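Local coordinates for MarR Like Protein, TVG0766549 (Thermoplasma volcanium, PDB 3LFK), which is of unknown function but resembles MarR-like regulators in fold, and so probably acts in transcription through its winged helix-turn-helix, although once reported as a mechanosensitive channel, at residues 5-10 against 73-78; 36-41 against 67-72; 41-46 against 98-103; 77-82 against 90-95. All coordinates share one frame; numbering follows the deposited sequence.

The four contacts join parts of a winged helix-turn-helix domain. Contacts 2 and 3 share Leu41 and use successive turns of helix 36-47, with centres about 11 Å apart. Contacts 1 and 2 both use helix 66-76. They are joined by a probable hydrogen bond between Tyr76 OH and Glu38 OE1, 2.7 Å long. Contacts 1 and 4 share Gly77 and Phe78, where that helix gives way to the hairpin. Contact 4 meets contact 3 through Leu92 CD2, which lies 3.6 Å from Leu42 CD1. Contact 2 reaches contact 4 through Leu70 CD1, 3.7 Å from Ile90 CG2.

Contact 1. Residues 5-10 against 73-78; sequences SAMAES and LMDYGF
Asp75 sets its CG anti to its own carbonyl carbon, beside the backbone N (chi1 -69°), and its carboxylate meets the chain at Met7 and Ala8. Asp75 OD2 accepts a hydrogen bond from Ala8 N at 2.9 Å. The bond is nearly straight at the hydrogen, 165°. The donor stands above the carboxylate plane, 46° out of it. Met7 lies against the same carboxylate. Its side chain crosses that of Asp75 at about a right angle, and Met7 CB is 3.5 Å from Asp75 OD2. Met7 SD passes near Asp75 OD1 at 3.8 Å. Ala8 CB points toward the helix end and touches Asp75 CB and Tyr76 CE1, the latter at 3.8 Å. At the edge of the Tyr76 ring, near its plane, sits Glu9 O, 3.5 Å from Tyr76 CD1. Ser10 CA makes a CA-H...O contact with Asp75 O, also at 3.5 Å. The Tyr76 hydroxyl hydrogen-bonds to Glu38 OE1, and the ring makes a cation-pi contact with Lys11. Ser10 OG bonds to Val12 N. The contact is at the surface, with an irregular N-terminal segment laid over a helix end. That end is a Schellman motif: Gly77 takes a positive phi, and Gly77 N and Phe78 N bond back to carbonyls of the last turn.

Contact 2. Residues 36-41 against 67-72; sequences QDEVSL and ESVLKN
The flat groups that meet here are the carboxylate of Glu38 and the carboxamide of Asn72, with their planes 55° apart. Glu38 OE2 comes against the base of the Asn72 side chain, 3.4 Å from Asn72 CB. Glu38 OE2 is also 3.3 Å from Asn72 ND2, at an angle too poor for a hydrogen bond. A water links the two groups instead. It donates to Glu38 OE2 at 2.8 Å and to Asp37 OD2 at 3.0 Å, and it accepts a weak bond from Asn72 ND2. The bridge sets a shared proton donor between two carboxylates, which probably eases their mutual repulsion. The other Glu38 oxygen, OE1, bonds to Ser35 N as well as to Tyr76, so both ends of the buried carboxylate are held. Asp37 OD1 bonds to Ser35 OG.

Val69 is the apolar centre. Its CG1 is anti to the backbone N (chi1 -176°) and lies against helix 36-41, 3.6 Å from Asp37 O and close to Glu38 CA. Its CG2 lies nearer Asp37 OD2. Leu41 adds CD2, which touches Val69 CG1 at 3.8 Å and comes to 3.6 Å from Leu70 N.

The segment axes approach to 9.4 Å and cross at -83°, almost perpendicular. Helix 66-76 is the second helix of the helix-turn-helix, in the place of the recognition helix of winged-helix proteins. Helix 36-47 packs across it. Leu41 also touches Leu73 and Ile57, the latter on helix 54-60, while Leu70 leans on Leu54.

Contact 3. Residues 41-46 against 98-103; sequences LLLFLK and FVAQAI
In the helical core of the winged-helix domain, helix 36-47 crosses the long helix 94-116 that follows the wing hairpin. The axes of the two segments lie 9.4 Å apart at closest and cross at -99°. Ala100 sits at the crossing, with its CB among the side chains of Leu42 and Lys46. Leu42 CG is 3.9 Å from Ala100 CB. Leu42 CD2 reaches on to Val99 CG1 at 3.8 Å, the two side chains crossing at about a right angle. Lys46 also packs on Ala100. Its CG is anti to the backbone N (chi1 -173°), and CB, CG and CD all pass close to Ala100 CB. Leu43 places CD2 3.6 Å from Ala100 O and CD1 4.2 Å from Ile103 CG2. Beyond the aliphatic part of Lys46, CE comes to 3.5 Å from Gln101 OE1. Lys46 NZ is 3.6 Å from Gln101 OE1. The small CB of Ala100 lets the two backbones approach, with Leu43 and Ala100 CA atoms nearest at 5.8 Å. The interface is held by apolar contact, with the amine and amide placed at its margin, where they probably add only a weak electrostatic attraction.

Contact 4. Residues 77-82 against 90-95; sequences GFALED and IVLTSE
Thr93 meets the other segment with every side-chain carbon and its hydroxyl. Thr93 CB lies 3.6 Å from Gly77 O. Thr93 OG1 donates a hydrogen bond to Gly77 O at 2.8 Å, and the donor is tilted only 17° from the carbonyl plane. Thr93 CG2 lies near Gly77 O as well and touches Leu80 CD2 at 3.7 Å. The torsion behind this puts OG1 between the backbone N and the carbonyl carbon (chi1 57°). OG1 also accepts from Gly96 N, so Thr93 is the N-cap of helix 94-116 while tying that helix start to the Schellman turn at Gly77. The backbone N of Thr93 bonds to Phe78 O.

Strands 79-84 and 87-92 form the antiparallel hairpin that makes the wing of the winged-helix fold. Leu80 and Val91 are its hydrogen-bonded pair here. Leu80 N bonds to Val91 O at 2.8 Å, and Val91 N returns to Leu80 O at 3.0 Å. Their side chains share a face of the sheet. CD1 of Leu80 and CG2 of Val91 are only 3.3 Å apart, tighter than usual for carbons. Ala79 with Leu92 and Glu81 with Ile90 are non-hydrogen-bonded pairs, and their side chains lie on the other face. Glu81 and Ile90 run side by side, pointing the same way, with CG of Glu81 4.1 Å from Ile90 CD1. Leu92 also packs on Leu42 and Leu45 of helix 36-47. Beside Gly77, a water donates to Gly77 O and to Glu95 OE1, the latter at 2.8 Å.

Contact 1. Residues 5-10 against 73-78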
loop_
_atom_site.group_PDB
_atom_site.type_symbol
_atom_site.label_atom_id
_atom_site.label_comp_id
_atom_site.label_asym_id
_atom_site.label_seq_id
_atom_site.Cartn_x
_atom_site.Cartn_y
_atom_site.Cartn_z
ATOM N N SER A 5 21.846 0.742 -4.425
ATOM C CA SER A 5 21.664 -0.231 -5.495
ATOM C C SER A 5 20.986 -1.509 -5.004
ATOM O O SER A 5 20.479 -2.297 -5.799
ATOM C CB SER A 5 23.016 -0.560 -6.141
ATOM O OG SER A 5 23.954 -1.002 -5.177
ATOM N N ALA A 6 20.978 -1.714 -3.692
ATOM C CA ALA A 6 20.343 -2.895 -3.116
ATOM C C ALA A 6 18.840 -2.668 -2.991
ATOM O O ALA A 6 18.088 -3.600 -2.737
ATOM C CB ALA A 6 20.922 -3.187 -1.744
ATOM N N MET A 7 18.421 -1.424 -3.173
ATOM C CA MET A 7 17.012 -1.073 -3.053
ATOM C C MET A 7 16.194 -1.547 -4.226
ATOM O O MET A 7 16.700 -1.687 -5.334
ATOM C CB MET A 7 16.846 0.427 -2.955
ATOM C CG MET A 7 17.974 1.103 -2.222
ATOM S SD MET A 7 17.388 2.386 -1.165
ATOM C CE MET A 7 17.301 3.685 -2.167
ATOM N N ALA A 8 14.911 -1.783 -3.983
ATOM C CA ALA A 8 14.029 -2.201 -5.064
ATOM C C ALA A 8 13.767 -0.953 -5.895
ATOM O O ALA A 8 13.962 0.179 -5.432
ATOM C CB ALA A 8 12.718 -2.751 -4.500
ATOM N N GLU A 9 13.330 -1.148 -7.130
ATOM C CA GLU A 9 13.067 -0.027 -8.017
ATOM C C GLU A 9 11.805 0.748 -7.642
ATOM O O GLU A 9 10.827 0.160 -7.159
ATOM C CB GLU A 9 12.950 -0.544 -9.462
ATOM C CG GLU A 9 12.763 0.551 -10.496
ATOM C CD GLU A 9 12.772 0.033 -11.936
ATOM O OE1 GLU A 9 11.918 -0.818 -12.287
ATOM O OE2 GLU A 9 13.637 0.489 -12.722
ATOM N N SER A 10 11.820 2.066 -7.828
ATOM C CA SER A 10 10.644 2.877 -7.554
ATOM C C SER A 10 9.506 2.492 -8.482
ATOM O O SER A 10 9.747 2.148 -9.643
ATOM C CB SER A 10 10.946 4.353 -7.787
ATOM O OG SER A 10 9.795 5.134 -7.686
ATOM N N LEU A 73 8.080 -1.361 0.392
ATOM C CA LEU A 73 7.081 -0.323 0.138
ATOM C C LEU A 73 7.726 1.044 0.110
ATOM O O LEU A 73 7.282 1.910 -0.645
ATOM C CB LEU A 73 5.967 -0.345 1.189
ATOM C CG LEU A 73 5.150 -1.634 1.205
ATOM C CD1 LEU A 73 4.080 -1.473 2.266
ATOM C CD2 LEU A 73 4.505 -1.917 -0.139
ATOM N N MET A 74 8.757 1.242 0.936
ATOM C CA MET A 74 9.465 2.527 0.927
ATOM C C MET A 74 10.263 2.696 -0.367
ATOM O O MET A 74 10.237 3.787 -0.966
ATOM C CB MET A 74 10.363 2.623 2.155
ATOM C CG MET A 74 9.533 2.647 3.411
ATOM S SD MET A 74 10.624 2.593 4.921
ATOM C CE MET A 74 11.560 1.382 4.670
ATOM N N ASP A 75 10.956 1.643 -0.782
ATOM C CA ASP A 75 11.738 1.685 -2.012
ATOM C C ASP A 75 10.799 1.938 -3.213
ATOM O O ASP A 75 11.163 2.626 -4.147
ATOM C CB ASP A 75 12.459 0.366 -2.248
ATOM C CG ASP A 75 13.580 0.110 -1.260
ATOM O OD1 ASP A 75 13.940 1.013 -0.470
ATOM O OD2 ASP A 75 14.090 -1.029 -1.280
ATOM N N TYR A 76 9.576 1.398 -3.170
ATOM C CA TYR A 76 8.639 1.610 -4.286
ATOM C C TYR A 76 8.111 3.034 -4.355
ATOM O O TYR A 76 7.553 3.446 -5.370
ATOM C CB TYR A 76 7.388 0.710 -4.153
ATOM C CG TYR A 76 7.630 -0.767 -4.158
ATOM C CD1 TYR A 76 8.707 -1.335 -4.798
ATOM C CD2 TYR A 76 6.718 -1.618 -3.519
ATOM C CE1 TYR A 76 8.897 -2.706 -4.821
ATOM C CE2 TYR A 76 6.881 -2.985 -3.533
ATOM C CZ TYR A 76 7.965 -3.539 -4.178
ATOM O OH TYR A 76 8.132 -4.901 -4.201
ATOM N N GLY A 77 8.232 3.772 -3.257
ATOM C CA GLY A 77 7.736 5.128 -3.189
ATOM C C GLY A 77 6.340 5.232 -2.581
ATOM O O GLY A 77 5.675 6.258 -2.683
ATOM N N PHE A 78 5.916 4.171 -1.894
ATOM C CA PHE A 78 4.562 4.141 -1.316
ATOM C C PHE A 78 4.450 4.481 0.161
ATOM O O PHE A 78 3.342 4.746 0.668
ATOM C CB PHE A 78 3.911 2.763 -1.524
ATOM C CG PHE A 78 3.732 2.357 -2.974
ATOM C CD1 PHE A 78 3.727 3.304 -4.007
ATOM C CD2 PHE A 78 3.557 1.010 -3.307
ATOM C CE1 PHE A 78 3.548 2.891 -5.342
ATOM C CE2 PHE A 78 3.381 0.594 -4.624
ATOM C CZ PHE A 78 3.375 1.545 -5.662
#

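Contact 2. Residues 36-41 against 67-72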
loop_
_atom_site.group_PDB
_atom_site.type_symbol
_atom_site.label_atom_id
_atom_site.label_comp_id
_atom_site.label_asym_id
_atom_site.label_seq_id
_atom_site.Cartn_x
_atom_site.Cartn_y
_atom_site.Cartn_z
ATOM N N GLN A 36 1.989 -10.562 -2.410
ATOM C CA GLN A 36 0.839 -10.443 -1.496
ATOM C C GLN A 36 1.161 -9.889 -0.107
ATOM O O GLN A 36 0.354 -9.154 0.484
ATOM C CB GLN A 36 0.120 -11.789 -1.394
ATOM C CG GLN A 36 -1.189 -11.721 -0.570
ATOM C CD GLN A 36 -2.146 -10.633 -1.052
ATOM O OE1 GLN A 36 -2.455 -10.542 -2.246
ATOM N NE2 GLN A 36 -2.627 -9.801 -0.116
ATOM N N ASP A 37 2.346 -10.217 0.414
ATOM C CA ASP A 37 2.741 -9.694 1.710
ATOM C C ASP A 37 2.801 -8.158 1.666
ATOM O O ASP A 37 2.384 -7.473 2.610
ATOM C CB ASP A 37 4.076 -10.312 2.166
ATOM C CG ASP A 37 5.186 -10.221 1.105
ATOM O OD1 ASP A 37 4.907 -9.874 -0.054
ATOM O OD2 ASP A 37 6.345 -10.501 1.450
ATOM N N GLU A 38 3.300 -7.618 0.548
ATOM C CA GLU A 38 3.395 -6.174 0.389
ATOM C C GLU A 38 2.019 -5.525 0.289
ATOM O O GLU A 38 1.784 -4.485 0.877
ATOM C CB GLU A 38 4.249 -5.861 -0.862
ATOM C CG GLU A 38 5.723 -6.182 -0.592
ATOM C CD GLU A 38 6.576 -6.347 -1.833
ATOM O OE1 GLU A 38 6.090 -6.148 -2.959
ATOM O OE2 GLU A 38 7.761 -6.697 -1.652
ATOM N N VAL A 39 1.113 -6.174 -0.433
ATOM C CA VAL A 39 -0.235 -5.663 -0.577
ATOM C C VAL A 39 -0.900 -5.680 0.798
ATOM O O VAL A 39 -1.511 -4.703 1.210
ATOM C CB VAL A 39 -1.043 -6.528 -1.557
ATOM C CG1 VAL A 39 -2.487 -6.028 -1.618
ATOM C CG2 VAL A 39 -0.447 -6.440 -2.966
ATOM N N SER A 40 -0.773 -6.794 1.512
ATOM C CA SER A 40 -1.347 -6.869 2.860
ATOM C C SER A 40 -0.852 -5.727 3.760
ATOM O O SER A 40 -1.641 -5.062 4.455
ATOM C CB SER A 40 -0.970 -8.217 3.487
ATOM O OG SER A 40 -1.619 -9.258 2.787
ATOM N N LEU A 41 0.458 -5.469 3.751
ATOM C CA LEU A 41 0.978 -4.405 4.581
ATOM C C LEU A 41 0.482 -3.019 4.134
ATOM O O LEU A 41 0.166 -2.178 4.948
ATOM C CB LEU A 41 2.509 -4.424 4.590
ATOM C CG LEU A 41 3.081 -3.308 5.474
ATOM C CD1 LEU A 41 2.604 -3.430 6.937
ATOM C CD2 LEU A 41 4.602 -3.374 5.419
ATOM N N GLU A 67 9.624 -5.511 8.773
ATOM C CA GLU A 67 10.556 -4.477 8.341
ATOM C C GLU A 67 11.028 -4.663 6.915
ATOM O O GLU A 67 11.218 -3.686 6.195
ATOM C CB GLU A 67 11.761 -4.380 9.279
ATOM C CG GLU A 67 11.342 -4.085 10.707
ATOM C CD GLU A 67 12.506 -3.808 11.623
ATOM O OE1 GLU A 67 13.672 -3.956 11.189
ATOM O OE2 GLU A 67 12.245 -3.443 12.784
ATOM N N SER A 68 11.236 -5.905 6.493
ATOM C CA SER A 68 11.680 -6.144 5.123
ATOM C C SER A 68 10.561 -5.781 4.152
ATOM O O SER A 68 10.806 -5.186 3.092
ATOM C CB SER A 68 12.045 -7.619 4.919
ATOM O OG SER A 68 12.403 -7.872 3.569
ATOM N N VAL A 69 9.335 -6.158 4.503
ATOM C CA VAL A 69 8.196 -5.847 3.637
ATOM C C VAL A 69 8.032 -4.317 3.542
ATOM O O VAL A 69 7.839 -3.757 2.447
ATOM C CB VAL A 69 6.887 -6.470 4.184
ATOM C CG1 VAL A 69 5.744 -6.218 3.200
ATOM C CG2 VAL A 69 7.047 -7.979 4.358
ATOM N N LEU A 70 8.124 -3.649 4.683
ATOM C CA LEU A 70 7.996 -2.187 4.725
ATOM C C LEU A 70 9.095 -1.521 3.887
ATOM O O LEU A 70 8.807 -0.562 3.172
ATOM C CB LEU A 70 8.080 -1.690 6.175
ATOM C CG LEU A 70 8.004 -0.165 6.363
ATOM C CD1 LEU A 70 6.721 0.415 5.751
ATOM C CD2 LEU A 70 8.069 0.152 7.869
ATOM N N LYS A 71 10.337 -2.005 3.985
ATOM C CA LYS A 71 11.417 -1.405 3.206
ATOM C C LYS A 71 11.117 -1.487 1.722
ATOM O O LYS A 71 11.456 -0.585 0.986
ATOM C CB LYS A 71 12.764 -2.052 3.504
ATOM C CG LYS A 71 13.324 -1.590 4.841
ATOM C CD LYS A 71 14.680 -2.247 5.116
ATOM C CE LYS A 71 14.816 -2.640 6.566
ATOM N NZ LYS A 71 16.105 -3.342 6.818
ATOM N N ASN A 72 10.494 -2.576 1.278
ATOM C CA ASN A 72 10.119 -2.639 -0.140
ATOM C C ASN A 72 9.084 -1.548 -0.467
ATOM O O ASN A 72 9.188 -0.874 -1.491
ATOM C CB ASN A 72 9.566 -4.031 -0.493
ATOM C CG ASN A 72 10.671 -5.024 -0.726
ATOM O OD1 ASN A 72 11.583 -4.759 -1.507
ATOM N ND2 ASN A 72 10.606 -6.167 -0.064
HETATM O O HOH W 1 8.066 -8.151 0.686
#

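Contact 3. Residues 41-46 against 98-103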
loop_
_atom_site.group_PDB
_atom_site.type_symbol
_atom_site.label_atom_id
_atom_site.label_comp_id
_atom_site.label_asym_id
_atom_site.label_seq_id
_atom_site.Cartn_x
_atom_site.Cartn_y
_atom_site.Cartn_z
ATOM N N LEU A 41 0.458 -5.469 3.751
ATOM C CA LEU A 41 0.978 -4.405 4.581
ATOM C C LEU A 41 0.482 -3.019 4.134
ATOM O O LEU A 41 0.166 -2.178 4.948
ATOM C CB LEU A 41 2.509 -4.424 4.590
ATOM C CG LEU A 41 3.081 -3.308 5.474
ATOM C CD1 LEU A 41 2.604 -3.430 6.937
ATOM C CD2 LEU A 41 4.602 -3.374 5.419
ATOM N N LEU A 42 0.457 -2.781 2.827
ATOM C CA LEU A 42 -0.016 -1.500 2.316
ATOM C C LEU A 42 -1.462 -1.231 2.763
ATOM O O LEU A 42 -1.802 -0.117 3.161
ATOM C CB LEU A 42 0.086 -1.497 0.777
ATOM C CG LEU A 42 -0.285 -0.185 0.087
ATOM C CD1 LEU A 42 0.786 0.839 0.353
ATOM C CD2 LEU A 42 -0.424 -0.419 -1.422
ATOM N N LEU A 43 -2.308 -2.255 2.672
ATOM C CA LEU A 43 -3.706 -2.100 3.069
ATOM C C LEU A 43 -3.814 -1.953 4.588
ATOM O O LEU A 43 -4.701 -1.257 5.085
ATOM C CB LEU A 43 -4.544 -3.301 2.581
ATOM C CG LEU A 43 -4.620 -3.435 1.060
ATOM C CD1 LEU A 43 -5.556 -4.583 0.685
ATOM C CD2 LEU A 43 -5.090 -2.146 0.447
ATOM N N PHE A 44 -2.916 -2.593 5.322
ATOM C CA PHE A 44 -2.935 -2.458 6.778
ATOM C C PHE A 44 -2.656 -0.982 7.097
ATOM O O PHE A 44 -3.326 -0.366 7.918
ATOM C CB PHE A 44 -1.867 -3.364 7.394
ATOM C CG PHE A 44 -1.678 -3.171 8.875
ATOM C CD1 PHE A 44 -2.453 -3.878 9.791
ATOM C CD2 PHE A 44 -0.722 -2.278 9.353
ATOM C CE1 PHE A 44 -2.270 -3.689 11.163
ATOM C CE2 PHE A 44 -0.529 -2.084 10.719
ATOM C CZ PHE A 44 -1.309 -2.792 11.626
ATOM N N LEU A 45 -1.662 -0.393 6.443
ATOM C CA LEU A 45 -1.341 0.997 6.686
ATOM C C LEU A 45 -2.512 1.908 6.307
ATOM O O LEU A 45 -2.814 2.868 7.022
ATOM C CB LEU A 45 -0.075 1.395 5.892
ATOM C CG LEU A 45 1.198 0.663 6.362
ATOM C CD1 LEU A 45 2.343 0.914 5.352
ATOM C CD2 LEU A 45 1.616 1.165 7.735
ATOM N N LYS A 46 -3.167 1.612 5.188
ATOM C CA LYS A 46 -4.288 2.409 4.718
ATOM C C LYS A 46 -5.444 2.314 5.707
ATOM O O LYS A 46 -6.081 3.322 6.008
ATOM C CB LYS A 46 -4.748 1.915 3.339
ATOM C CG LYS A 46 -5.817 2.792 2.695
ATOM C CD LYS A 46 -5.232 4.171 2.375
ATOM C CE LYS A 46 -6.220 5.069 1.612
ATOM N NZ LYS A 46 -7.335 5.561 2.480
ATOM N N PHE A 98 -2.905 6.394 -3.026
ATOM C CA PHE A 98 -3.554 6.181 -4.319
ATOM C C PHE A 98 -3.638 4.687 -4.678
ATOM O O PHE A 98 -4.693 4.167 -5.060
ATOM C CB PHE A 98 -2.771 6.922 -5.422
ATOM C CG PHE A 98 -3.337 6.732 -6.803
ATOM C CD1 PHE A 98 -4.414 7.497 -7.233
ATOM C CD2 PHE A 98 -2.823 5.761 -7.651
ATOM C CE1 PHE A 98 -4.963 7.282 -8.497
ATOM C CE2 PHE A 98 -3.366 5.541 -8.911
ATOM C CZ PHE A 98 -4.439 6.306 -9.334
ATOM N N VAL A 99 -2.504 3.999 -4.562
ATOM C CA VAL A 99 -2.446 2.598 -4.923
ATOM C C VAL A 99 -3.273 1.762 -3.959
ATOM O O VAL A 99 -3.979 0.847 -4.381
ATOM C CB VAL A 99 -0.964 2.146 -4.954
ATOM C CG1 VAL A 99 -0.865 0.649 -5.042
ATOM C CG2 VAL A 99 -0.275 2.795 -6.167
ATOM N N ALA A 100 -3.181 2.077 -2.672
ATOM C CA ALA A 100 -3.921 1.332 -1.647
ATOM C C ALA A 100 -5.415 1.484 -1.897
ATOM O O ALA A 100 -6.153 0.507 -1.818
ATOM C CB ALA A 100 -3.559 1.863 -0.246
ATOM N N GLN A 101 -5.848 2.696 -2.214
ATOM C CA GLN A 101 -7.276 2.923 -2.468
ATOM C C GLN A 101 -7.743 2.209 -3.750
ATOM O O GLN A 101 -8.841 1.638 -3.786
ATOM C CB GLN A 101 -7.559 4.418 -2.566
ATOM C CG GLN A 101 -9.061 4.780 -2.401
ATOM C CD GLN A 101 -9.647 4.347 -1.056
ATOM O OE1 GLN A 101 -8.950 3.802 -0.196
ATOM N NE2 GLN A 101 -10.942 4.592 -0.870
ATOM N N ALA A 102 -6.916 2.217 -4.799
ATOM C CA ALA A 102 -7.275 1.551 -6.050
ATOM C C ALA A 102 -7.478 0.064 -5.822
ATOM O O ALA A 102 -8.424 -0.544 -6.350
ATOM C CB ALA A 102 -6.195 1.782 -7.098
ATOM N N ILE A 103 -6.594 -0.535 -5.026
ATOM C CA ILE A 103 -6.685 -1.950 -4.723
ATOM C C ILE A 103 -7.913 -2.214 -3.849
ATOM O O ILE A 103 -8.636 -3.193 -4.081
ATOM C CB ILE A 103 -5.391 -2.434 -3.998
ATOM C CG1 ILE A 103 -4.225 -2.418 -5.002
ATOM C CG2 ILE A 103 -5.581 -3.855 -3.414
ATOM C CD1 ILE A 103 -2.829 -2.675 -4.359
#

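Contact 4. Residues 77-82 against 90-95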
loop_
_atom_site.group_PDB
_atom_site.type_symbol
_atom_site.label_atom_id
_atom_site.label_comp_id
_atom_site.label_asym_id
_atom_site.label_seq_id
_atom_site.Cartn_x
_atom_site.Cartn_y
_atom_site.Cartn_z
ATOM N N GLY A 77 8.232 3.772 -3.257
ATOM C CA GLY A 77 7.736 5.128 -3.189
ATOM C C GLY A 77 6.340 5.232 -2.581
ATOM O O GLY A 77 5.675 6.258 -2.683
ATOM N N PHE A 78 5.916 4.171 -1.894
ATOM C CA PHE A 78 4.562 4.141 -1.316
ATOM C C PHE A 78 4.450 4.481 0.161
ATOM O O PHE A 78 3.342 4.746 0.668
ATOM C CB PHE A 78 3.911 2.763 -1.524
ATOM C CG PHE A 78 3.732 2.357 -2.974
ATOM C CD1 PHE A 78 3.727 3.304 -4.007
ATOM C CD2 PHE A 78 3.557 1.010 -3.307
ATOM C CE1 PHE A 78 3.548 2.891 -5.342
ATOM C CE2 PHE A 78 3.381 0.594 -4.624
ATOM C CZ PHE A 78 3.375 1.545 -5.662
ATOM N N ALA A 79 5.581 4.494 0.855
ATOM C CA ALA A 79 5.565 4.803 2.269
ATOM C C ALA A 79 6.881 5.427 2.669
ATOM O O ALA A 79 7.897 5.328 1.960
ATOM C CB ALA A 79 5.352 3.499 3.058
ATOM N N LEU A 80 6.866 6.079 3.828
ATOM C CA LEU A 80 8.108 6.641 4.321
ATOM C C LEU A 80 8.110 6.710 5.828
ATOM O O LEU A 80 7.087 6.451 6.478
ATOM C CB LEU A 80 8.396 8.013 3.697
ATOM C CG LEU A 80 7.310 9.073 3.672
ATOM C CD1 LEU A 80 7.305 9.828 4.993
ATOM C CD2 LEU A 80 7.594 10.040 2.526
ATOM N N GLU A 81 9.289 6.992 6.375
ATOM C CA GLU A 81 9.458 7.114 7.826
ATOM C C GLU A 81 9.440 8.562 8.255
ATOM O O GLU A 81 10.136 9.405 7.685
ATOM C CB GLU A 81 10.794 6.574 8.295
ATOM C CG GLU A 81 11.179 5.229 7.813
ATOM C CD GLU A 81 12.619 4.946 8.166
ATOM O OE1 GLU A 81 12.920 4.882 9.375
ATOM O OE2 GLU A 81 13.447 4.806 7.237
ATOM N N ASP A 82 8.656 8.836 9.285
ATOM C CA ASP A 82 8.552 10.165 9.864
ATOM C C ASP A 82 9.078 9.992 11.291
ATOM O O ASP A 82 8.308 10.036 12.251
ATOM C CB ASP A 82 7.085 10.607 9.870
ATOM C CG ASP A 82 6.873 11.949 10.542
ATOM O OD1 ASP A 82 7.100 12.058 11.767
ATOM O OD2 ASP A 82 6.471 12.899 9.839
ATOM N N ILE A 90 5.318 5.515 10.675
ATOM C CA ILE A 90 5.322 5.116 9.260
ATOM C C ILE A 90 4.090 5.734 8.597
ATOM O O ILE A 90 2.978 5.623 9.120
ATOM C CB ILE A 90 5.264 3.586 9.108
ATOM C CG1 ILE A 90 6.430 2.934 9.856
ATOM C CG2 ILE A 90 5.224 3.216 7.625
ATOM C CD1 ILE A 90 7.817 3.520 9.529
ATOM N N VAL A 91 4.276 6.403 7.455
ATOM C CA VAL A 91 3.160 7.056 6.776
ATOM C C VAL A 91 3.133 6.728 5.296
ATOM O O VAL A 91 4.194 6.535 4.677
ATOM C CB VAL A 91 3.229 8.613 6.889
ATOM C CG1 VAL A 91 3.517 9.034 8.329
ATOM C CG2 VAL A 91 4.283 9.143 5.980
ATOM N N LEU A 92 1.936 6.618 4.731
ATOM C CA LEU A 92 1.828 6.360 3.303
ATOM C C LEU A 92 2.084 7.673 2.577
ATOM O O LEU A 92 1.754 8.755 3.080
ATOM C CB LEU A 92 0.416 5.873 2.914
ATOM C CG LEU A 92 0.008 4.498 3.427
ATOM C CD1 LEU A 92 -1.414 4.209 3.025
ATOM C CD2 LEU A 92 0.938 3.424 2.865
ATOM N N THR A 93 2.723 7.588 1.420
ATOM C CA THR A 93 2.901 8.793 0.601
ATOM C C THR A 93 1.582 8.964 -0.158
ATOM O O THR A 93 0.728 8.085 -0.135
ATOM C CB THR A 93 3.983 8.591 -0.446
ATOM O OG1 THR A 93 3.629 7.462 -1.252
ATOM C CG2 THR A 93 5.340 8.312 0.206
ATOM N N SER A 94 1.416 10.082 -0.858
ATOM C CA SER A 94 0.198 10.273 -1.632
ATOM C C SER A 94 0.062 9.157 -2.670
ATOM O O SER A 94 -1.048 8.718 -2.961
ATOM C CB SER A 94 0.217 11.626 -2.333
ATOM O OG SER A 94 0.238 12.661 -1.371
ATOM N N GLU A 95 1.188 8.692 -3.214
ATOM C CA GLU A 95 1.160 7.622 -4.212
ATOM C C GLU A 95 0.772 6.283 -3.560
ATOM O O GLU A 95 0.062 5.471 -4.148
ATOM C CB GLU A 95 2.511 7.516 -4.923
ATOM C CG GLU A 95 2.835 8.729 -5.822
ATOM C CD GLU A 95 2.964 10.034 -5.045
ATOM O OE1 GLU A 95 3.627 10.041 -3.989
ATOM O OE2 GLU A 95 2.408 11.070 -5.489
HETATM O O HOH W 2 6.159 8.939 -3.638
#